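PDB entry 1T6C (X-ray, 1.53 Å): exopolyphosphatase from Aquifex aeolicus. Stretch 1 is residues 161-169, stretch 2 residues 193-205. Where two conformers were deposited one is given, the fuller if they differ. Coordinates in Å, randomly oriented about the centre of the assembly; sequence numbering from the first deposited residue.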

# COMPACT_ATOMS: atom_id res chain seq x y z
N ARG A 161 18.43 1.30 -3.57
CA ARG A 161 19.44 0.30 -3.93
C ARG A 161 18.88 -1.02 -4.37
O ARG A 161 19.38 -1.63 -5.31
CB ARG A 161 20.32 0.04 -2.73
CG ARG A 161 21.29 1.13 -2.55
CD ARG A 161 22.72 0.66 -2.25
NE ARG A 161 23.46 1.80 -1.75
CZ ARG A 161 23.26 2.32 -0.57
NH1 ARG A 161 22.35 1.81 0.25
NH2 ARG A 161 23.95 3.37 -0.20
N GLU A 162 17.84 -1.47 -3.69
CA GLU A 162 17.34 -2.80 -3.92
C GLU A 162 15.90 -2.88 -3.47
O GLU A 162 15.56 -2.29 -2.47
CB GLU A 162 18.15 -3.82 -3.12
CG GLU A 162 17.72 -5.24 -3.40
CD GLU A 162 18.63 -6.26 -2.77
OE1 GLU A 162 19.43 -5.86 -1.90
OE2 GLU A 162 18.54 -7.45 -3.16
N VAL A 163 15.08 -3.59 -4.23
CA VAL A 163 13.71 -3.90 -3.78
C VAL A 163 13.47 -5.40 -3.93
O VAL A 163 13.80 -6.02 -4.96
CB VAL A 163 12.60 -3.08 -4.52
CG1 VAL A 163 12.83 -3.05 -6.02
CG2 VAL A 163 11.18 -3.60 -4.18
N ILE A 164 12.88 -5.98 -2.89
CA ILE A 164 12.50 -7.37 -2.86
C ILE A 164 11.01 -7.40 -2.55
O ILE A 164 10.59 -6.90 -1.52
CB ILE A 164 13.29 -8.21 -1.83
CG1 ILE A 164 14.80 -8.13 -2.11
CG2 ILE A 164 12.81 -9.67 -1.87
CD1 ILE A 164 15.68 -8.56 -0.93
N SER A 165 10.23 -7.96 -3.44
CA SER A 165 8.80 -8.17 -3.22
C SER A 165 8.51 -9.60 -2.79
O SER A 165 8.80 -10.53 -3.53
CB SER A 165 8.01 -7.86 -4.48
OG SER A 165 6.61 -8.09 -4.29
N LEU A 166 7.91 -9.78 -1.61
CA LEU A 166 7.53 -11.10 -1.11
C LEU A 166 6.02 -11.25 -1.30
O LEU A 166 5.24 -10.41 -0.84
CB LEU A 166 7.90 -11.27 0.37
CG LEU A 166 9.35 -11.06 0.76
CD1 LEU A 166 9.51 -11.37 2.24
CD2 LEU A 166 10.31 -11.84 -0.10
N PRO A 167 5.61 -12.30 -1.97
CA PRO A 167 4.19 -12.54 -2.27
C PRO A 167 3.41 -13.14 -1.08
O PRO A 167 2.71 -14.15 -1.19
CB PRO A 167 4.28 -13.45 -3.49
CG PRO A 167 5.50 -14.27 -3.20
CD PRO A 167 6.49 -13.33 -2.58
N ILE A 168 3.53 -12.50 0.08
CA ILE A 168 3.02 -13.02 1.34
C ILE A 168 1.72 -12.29 1.71
O ILE A 168 1.57 -11.76 2.84
CB ILE A 168 4.08 -12.92 2.46
CG1 ILE A 168 4.59 -11.47 2.62
CG2 ILE A 168 5.19 -13.90 2.17
CD1 ILE A 168 5.55 -11.27 3.79
N GLY A 169 0.79 -12.26 0.77
CA GLY A 169 -0.43 -11.50 0.96
C GLY A 169 -1.22 -11.99 2.16
O GLY A 169 -1.28 -13.21 2.42
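Stretch 2 193-205: EFLEKELSKVKKP

Stretch 2 enters as the last part of a helix that began earlier in the chain, and it runs along one side of the strand formed by residues 161-166 and the short turn that follows it. The two segments run in opposite senses: Leu195 lies nearest Ile168, with 8.5 Å between their CA atoms, Glu198 lies nearest Leu166, with CA atoms 7.8 Å apart, and Val202 lies nearest Ile164, with CA atoms 7.2 Å apart. The backbones therefore draw closer as stretch 2 advances. No hydrogen bond joins them; the contact, which buries 408 Å² in all, is made mainly by apolar side chains. On the strand, alternation turns Glu162, Ile164 and Leu166 toward stretch 2, while Ser165 points away.

Glu193, at the start, is exposed and out of reach, a natural place for a charged residue. Phe194 is the first to touch. Its CA-to-CB bond points sideways, but with chi1 in t the ring reaches back, and its CE2 comes within 3.8 Å of Ile168 CG2, which meets the ring at its edge. Leu195 also starts sideways and ends nearer, its CD2 lying 4.2 Å from Ile168 CD1. Ile168 thus packs against two successive helical residues, and its branched side chain suits that role, with CG2 meeting the phenylalanine and CD1 the leucine.

Glu196 and Lys197 fall on helical positions remote from the strand, where polar side chains cost nothing to the packing. One turn after Phe194, Glu198 points toward Leu166. Its backbone O is 4.1 Å from Leu166 CD1, a simple van der Waals approach, while its carboxylate is engaged within stretch 2: OE2 accepts a hydrogen bond from Lys201 NZ at 2.9 Å, part of a salt bridge. Leu199, one turn after Leu195, is buried like it, and its CD2 lies 3.6 Å from Leu166 CD1. A flexible, wholly apolar side chain serves well here, because its end can reach a partner that its CB does not face.

From residues 200 to 202 the backbone keeps helical phi/psi values without the regular bonding. Ser200 faces solvent rather than the strand and uses its OG to bond Glu196 O at 2.7 Å. Val202, whose N still bonds Leu199 O at 3.0 Å, points its compact side chain into the strand: its CG1 lies 3.7 Å from Ile164 CG2 and 3.9 Å from Leu166 CD2, so that one methyl group touches both alternate strand residues.

The chain then opens out, with phi/psi of -56°/131° at Lys203 and -149°/151° at Lys204. Lys203 turns away, but Lys204 turns toward the strand and extends its long side chain to Glu162, forming a salt bridge with 3.4 Å between Lys204 NZ and Glu162 OE1, although the position of that oxygen is less certain. Opposite charges suit this less buried end of the contact. Pro205 is exposed and out of reach.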

# COMPACT_ATOMS: atom_id res chain seq x y z
N GLU A 193 6.78 -19.57 11.68
CA GLU A 193 7.83 -20.38 11.09
C GLU A 193 7.98 -20.03 9.61
O GLU A 193 9.09 -19.95 9.08
CB GLU A 193 7.53 -21.88 11.25
CG GLU A 193 7.59 -22.41 12.66
CD GLU A 193 7.09 -23.87 12.80
OE1 GLU A 193 6.52 -24.44 11.84
OE2 GLU A 193 7.29 -24.46 13.88
N PHE A 194 6.84 -19.88 8.92
CA PHE A 194 6.86 -19.55 7.50
C PHE A 194 7.47 -18.17 7.31
O PHE A 194 8.30 -17.96 6.42
CB PHE A 194 5.45 -19.62 6.90
CG PHE A 194 5.35 -18.94 5.57
CD1 PHE A 194 5.87 -19.54 4.43
CD2 PHE A 194 4.83 -17.67 5.47
CE1 PHE A 194 5.83 -18.90 3.21
CE2 PHE A 194 4.79 -17.02 4.24
CZ PHE A 194 5.27 -17.64 3.11
N LEU A 195 7.08 -17.21 8.13
CA LEU A 195 7.56 -15.85 7.96
C LEU A 195 9.07 -15.80 8.25
O LEU A 195 9.79 -15.10 7.57
CB LEU A 195 6.80 -14.88 8.84
CG LEU A 195 5.40 -14.49 8.42
CD1 LEU A 195 4.81 -13.56 9.45
CD2 LEU A 195 5.40 -13.86 7.04
N GLU A 196 9.56 -16.62 9.19
CA GLU A 196 11.00 -16.68 9.49
C GLU A 196 11.74 -17.17 8.24
O GLU A 196 12.75 -16.59 7.86
CB GLU A 196 11.24 -17.63 10.67
CG GLU A 196 12.71 -17.85 11.01
CD GLU A 196 13.18 -17.00 12.16
OE1 GLU A 196 12.49 -16.94 13.23
OE2 GLU A 196 14.27 -16.39 12.00
N LYS A 197 11.21 -18.20 7.58
CA LYS A 197 11.79 -18.79 6.35
C LYS A 197 11.89 -17.74 5.24
O LYS A 197 12.95 -17.59 4.59
CB LYS A 197 10.96 -19.97 5.86
CG LYS A 197 11.31 -20.54 4.43
CD LYS A 197 10.27 -21.58 3.88
CE LYS A 197 10.36 -21.67 2.33
NZ LYS A 197 10.93 -22.91 1.74
N GLU A 198 10.82 -16.97 5.06
CA GLU A 198 10.78 -16.01 3.96
C GLU A 198 11.53 -14.73 4.28
O GLU A 198 12.27 -14.22 3.43
CB GLU A 198 9.33 -15.73 3.53
CG GLU A 198 8.62 -16.95 2.97
CD GLU A 198 9.33 -17.59 1.76
OE1 GLU A 198 8.90 -17.34 0.62
OE2 GLU A 198 10.29 -18.37 1.95
N LEU A 199 11.40 -14.23 5.51
CA LEU A 199 11.98 -12.93 5.85
C LEU A 199 13.47 -13.01 6.08
O LEU A 199 14.16 -12.03 5.92
CB LEU A 199 11.32 -12.34 7.10
CG LEU A 199 9.91 -11.85 6.85
CD1 LEU A 199 9.29 -11.35 8.15
CD2 LEU A 199 9.92 -10.77 5.76
N SER A 200 13.97 -14.19 6.41
CA SER A 200 15.40 -14.30 6.68
C SER A 200 16.17 -14.02 5.39
O SER A 200 17.32 -13.56 5.41
CB SER A 200 15.73 -15.68 7.26
OG SER A 200 15.19 -15.76 8.57
N LYS A 201 15.53 -14.25 4.26
CA LYS A 201 16.16 -14.01 2.96
C LYS A 201 16.30 -12.51 2.61
O LYS A 201 17.12 -12.16 1.74
CB LYS A 201 15.38 -14.74 1.87
CG LYS A 201 15.29 -16.25 2.07
CD LYS A 201 14.40 -16.84 0.96
CE LYS A 201 14.00 -18.31 1.17
NZ LYS A 201 12.73 -18.65 0.39
N VAL A 202 15.49 -11.64 3.22
CA VAL A 202 15.60 -10.20 2.98
C VAL A 202 16.35 -9.42 4.03
O VAL A 202 16.58 -8.22 3.87
CB VAL A 202 14.22 -9.53 2.73
CG1 VAL A 202 13.45 -10.35 1.70
CG2 VAL A 202 13.41 -9.39 4.02
N LYS A 203 16.74 -10.09 5.10
CA LYS A 203 17.45 -9.45 6.22
C LYS A 203 18.71 -8.75 5.72
O LYS A 203 19.51 -9.34 5.01
CB LYS A 203 17.84 -10.50 7.28
CG LYS A 203 18.91 -10.01 8.25
CD LYS A 203 19.09 -10.95 9.41
CE LYS A 203 19.80 -10.27 10.57
NZ LYS A 203 20.11 -11.26 11.63
N LYS A 204 18.87 -7.50 6.13
CA LYS A 204 20.04 -6.68 5.86
C LYS A 204 20.20 -5.72 7.07
O LYS A 204 19.21 -5.35 7.74
CB LYS A 204 19.85 -5.86 4.57
CG LYS A 204 19.82 -6.65 3.30
CD LYS A 204 19.70 -5.73 2.09
CE LYS A 204 19.40 -6.47 0.80
NZ LYS A 204 19.65 -7.96 0.78
N PRO A 205 21.43 -5.30 7.39
CA PRO A 205 21.59 -4.26 8.40
C PRO A 205 20.98 -2.94 7.95
O PRO A 205 21.29 -2.45 6.87
CB PRO A 205 23.11 -4.11 8.53
CG PRO A 205 23.66 -5.32 7.90
CD PRO A 205 22.73 -5.72 6.83